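Local coordinates for acyl-CoA dehydrogenase domain protein Tcur3483 (Thermomonospora curvata, PDB 6WY9) that binds FAD and, as in other acyl-CoA dehydrogenases, probably oxidises a CH-CH bond of its substrate, the flavin taking up the electrons, at residues Ile144-Pro149 against Thr153-Leu158. Residues are numbered along the deposited sequence; the frame is centred on the assembly and turned at random.
Sequences IGYTEP and TDLASL. With FDA (dihydroflavine-adenine dinucleotide), chain C.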
loop_
_atom_site.group_PDB
_atom_site.type_symbol
_atom_site.label_atom_id
_atom_site.label_comp_id
_atom_site.label_asym_id
_atom_site.label_seq_id
_atom_site.Cartn_x
_atom_site.Cartn_y
_atom_site.Cartn_z
ATOM N N ILE A 144 20.739 24.276 -13.656
ATOM C CA ILE A 144 19.374 24.538 -14.121
ATOM C C ILE A 144 18.722 25.579 -13.218
ATOM O O ILE A 144 18.532 25.342 -12.015
ATOM C CB ILE A 144 18.508 23.265 -14.143
ATOM C CG1 ILE A 144 19.074 22.177 -15.059
ATOM C CG2 ILE A 144 17.098 23.653 -14.643
ATOM C CD1 ILE A 144 19.201 22.622 -16.516
ATOM N N GLY A 145 18.291 26.684 -13.809
ATOM C CA GLY A 145 17.630 27.731 -13.053
ATOM C C GLY A 145 16.142 27.837 -13.341
ATOM O O GLY A 145 15.724 28.746 -14.064
ATOM N N TYR A 146 15.329 26.913 -12.805
ATOM C CA TYR A 146 13.876 26.984 -12.991
ATOM C C TYR A 146 13.155 27.509 -11.752
ATOM O O TYR A 146 12.505 28.570 -11.785
ATOM C CB TYR A 146 13.327 25.600 -13.345
ATOM C CG TYR A 146 13.729 25.080 -14.703
ATOM C CD1 TYR A 146 14.243 25.924 -15.681
ATOM C CD2 TYR A 146 13.586 23.733 -14.998
ATOM C CE1 TYR A 146 14.607 25.423 -16.914
ATOM C CE2 TYR A 146 13.931 23.247 -16.204
ATOM C CZ TYR A 146 14.451 24.075 -17.158
ATOM O OH TYR A 146 14.783 23.517 -18.370
ATOM N N THR A 147 13.318 26.786 -10.643
ATOM C CA THR A 147 12.477 26.891 -9.466
ATOM C C THR A 147 12.696 28.206 -8.751
ATOM O O THR A 147 13.829 28.667 -8.598
ATOM C CB THR A 147 12.794 25.710 -8.530
ATOM O OG1 THR A 147 12.603 24.490 -9.255
ATOM C CG2 THR A 147 11.900 25.711 -7.260
ATOM N N GLU A 148 11.602 28.815 -8.303
ATOM C CA GLU A 148 11.616 30.017 -7.487
ATOM C C GLU A 148 10.865 29.746 -6.191
ATOM O O GLU A 148 10.022 28.845 -6.136
ATOM C CB GLU A 148 10.948 31.195 -8.217
ATOM C CG GLU A 148 11.524 31.374 -9.613
ATOM C CD GLU A 148 10.960 32.586 -10.375
ATOM O OE1 GLU A 148 9.845 33.093 -10.025
ATOM O OE2 GLU A 148 11.653 33.022 -11.348
ATOM N N PRO A 149 11.103 30.534 -5.154
ATOM C CA PRO A 149 10.233 30.437 -3.967
ATOM C C PRO A 149 8.741 30.464 -4.305
ATOM O O PRO A 149 7.985 29.712 -3.685
ATOM C CB PRO A 149 10.653 31.660 -3.117
ATOM C CG PRO A 149 12.100 31.899 -3.519
ATOM C CD PRO A 149 12.174 31.549 -5.007
ATOM N N THR A 153 6.136 23.696 -8.279
ATOM C CA THR A 153 5.337 22.868 -9.174
ATOM C C THR A 153 4.730 23.724 -10.291
ATOM O O THR A 153 4.724 23.323 -11.462
ATOM C CB THR A 153 4.233 22.135 -8.383
ATOM O OG1 THR A 153 4.809 21.430 -7.277
ATOM C CG2 THR A 153 3.524 21.154 -9.276
ATOM N N ASP A 154 4.214 24.916 -9.947
ATOM C CA ASP A 154 3.629 25.842 -10.919
ATOM C C ASP A 154 4.737 26.690 -11.541
ATOM O O ASP A 154 4.847 27.914 -11.338
ATOM C CB ASP A 154 2.562 26.708 -10.250
ATOM C CG ASP A 154 1.838 27.617 -11.224
ATOM O OD1 ASP A 154 2.043 27.518 -12.442
ATOM O OD2 ASP A 154 1.056 28.451 -10.740
ATOM N N LEU A 155 5.622 25.982 -12.248
ATOM C CA LEU A 155 6.814 26.629 -12.781
ATOM C C LEU A 155 6.437 27.719 -13.780
ATOM O O LEU A 155 7.112 28.751 -13.855
ATOM C CB LEU A 155 7.747 25.578 -13.412
ATOM C CG LEU A 155 8.984 26.120 -14.169
ATOM C CD1 LEU A 155 9.821 27.035 -13.263
ATOM C CD2 LEU A 155 9.856 25.005 -14.806
ATOM N N ALA A 156 5.337 27.528 -14.527
ATOM C CA ALA A 156 4.910 28.515 -15.511
ATOM C C ALA A 156 4.466 29.836 -14.878
ATOM O O ALA A 156 4.232 30.803 -15.612
ATOM C CB ALA A 156 3.790 27.945 -16.400
ATOM N N SER A 157 4.396 29.924 -13.548
ATOM C CA SER A 157 4.159 31.188 -12.860
ATOM C C SER A 157 5.435 31.919 -12.474
ATOM O O SER A 157 5.353 32.850 -11.677
ATOM C CB SER A 157 3.354 30.957 -11.577
ATOM O OG SER A 157 1.997 30.796 -11.907
ATOM N N LEU A 158 6.604 31.496 -12.958
ATOM C CA LEU A 158 7.839 32.149 -12.542
ATOM C C LEU A 158 7.814 33.643 -12.899
ATOM O O LEU A 158 7.167 34.068 -13.865
ATOM C CB LEU A 158 9.040 31.433 -13.194
ATOM C CG LEU A 158 9.004 31.457 -14.730
ATOM C CD1 LEU A 158 9.543 32.795 -15.327
ATOM C CD2 LEU A 158 9.688 30.192 -15.333
HETATM P PA FDA C . 5.694 22.869 -4.084
HETATM O O1A FDA C . 5.437 23.724 -2.885
HETATM O O2A FDA C . 5.307 23.384 -5.481
HETATM O O5B FDA C . 4.749 21.472 -3.931
HETATM C C5B FDA C . 5.085 20.864 -2.712
HETATM C C4B FDA C . 4.286 19.549 -2.642
HETATM O O4B FDA C . 2.852 19.934 -2.898
HETATM C C3B FDA C . 4.574 18.604 -3.811
HETATM O O3B FDA C . 5.608 17.732 -3.540
HETATM C C2B FDA C . 3.285 17.804 -3.872
HETATM O O2B FDA C . 3.112 16.860 -2.748
HETATM C C1B FDA C . 2.177 18.881 -3.657
HETATM N N9A FDA C . 1.589 19.407 -4.888
HETATM C C8A FDA C . 2.034 20.473 -5.694
HETATM N N7A FDA C . 1.211 20.720 -6.707
HETATM C C5A FDA C . 0.199 19.794 -6.576
HETATM C C6A FDA C . -0.935 19.548 -7.367
HETATM N N6A FDA C . -1.206 20.284 -8.462
HETATM N N1A FDA C . -1.795 18.561 -7.038
HETATM C C2A FDA C . -1.452 17.855 -5.920
HETATM N N3A FDA C . -0.402 17.964 -5.070
HETATM C C4A FDA C . 0.407 18.971 -5.435
HETATM N N1 FDA C . 15.079 23.171 -9.292
HETATM C C2 FDA C . 15.777 23.894 -10.282
HETATM O O2 FDA C . 15.226 24.851 -10.868
HETATM N N3 FDA C . 17.075 23.473 -10.548
HETATM C C4 FDA C . 17.723 22.399 -9.894
HETATM O O4 FDA C . 18.880 22.121 -10.184
HETATM C C4X FDA C . 16.939 21.721 -8.897
HETATM N N5 FDA C . 17.505 20.651 -8.202
HETATM C C5X FDA C . 16.991 20.336 -6.973
HETATM C C6 FDA C . 17.704 19.623 -6.081
HETATM C C7 FDA C . 17.141 19.342 -4.811
HETATM C C7M FDA C . 17.928 18.594 -3.898
HETATM C C8 FDA C . 15.902 19.739 -4.472
HETATM C C8M FDA C . 15.309 19.437 -3.153
HETATM C C9 FDA C . 15.152 20.444 -5.398
HETATM C C9A FDA C . 15.706 20.750 -6.637
HETATM N N10 FDA C . 14.962 21.462 -7.592
HETATM C C10 FDA C . 15.681 22.108 -8.603
HETATM C "C1'" FDA C . 13.631 22.009 -7.201
HETATM C "C2'" FDA C . 12.468 21.066 -7.617
HETATM O "O2'" FDA C . 12.282 21.098 -8.950
HETATM C "C3'" FDA C . 11.219 21.626 -6.797
HETATM O "O3'" FDA C . 11.366 21.366 -5.416
HETATM C "C4'" FDA C . 9.919 21.054 -7.342
HETATM O "O4'" FDA C . 9.716 21.612 -8.594
HETATM C "C5'" FDA C . 8.790 21.337 -6.314
HETATM O "O5'" FDA C . 8.652 22.723 -6.208
HETATM P P FDA C . 8.463 23.127 -4.632
HETATM O O1P FDA C . 9.636 22.594 -3.965
HETATM O O2P FDA C . 8.169 24.619 -4.595
HETATM O O3P FDA C . 7.170 22.291 -4.012
#
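Leu155 reaches Tyr146 with both methyls: CD1 lies 3.4 Å from the carbonyl O of Tyr146, while CD2 comes 3.9 Å from its CG, oblique to the ring. The leucine CG is anti to the backbone N (chi1 173°), which carries the fork across to the other segment. Ile144 CG2 sits 3.4 Å above the plane of the same phenol ring, over its centre, and the tyrosine OH is hydrogen-bonded to Trp188 NE1.

A second van der Waals contact involves a charged residue. The extended Glu148 chain sets its carboxylate against CA and CB of Leu158, OE1 3.4 Å from CA and OE2 3.6 Å from CB. Both oxygens are satisfied nearby, OE1 by Thr159 N and OE2 by Thr160 OG1 and a salt bridge to Lys175, so the charge of this buried carboxylate is probably largely balanced.

Polar contacts run to the reduced cofactor, which both segments grip at different points. Flavin O2 accepts from two successive amides, Thr147 N at 2.7 Å (169°) and Tyr146 N at 2.8 Å (141°); N3 donates to Ile144 O and N1 to Thr147 OG1. Two N-H groups converging on O2 would be expected to draw electron density toward it. At the pyrophosphate, Thr153 holds O2A with its amide N and with OG1, the latter at 2.7 Å. Ser179 and Glu388 also bond to the cofactor.

The hydrogen bond from Ser157 OG to Asp154 OD2, coming from above the carboxylate plane, bridges the 3-10 segment 155-156. The end of strand 142-145 and the loop after it form a cofactor-binding element of the middle domain; the strand runs parallel to strand 186-192, helix 250-260 packs on Tyr146 and Leu155, and strand 168-176 on Thr147 and Leu158.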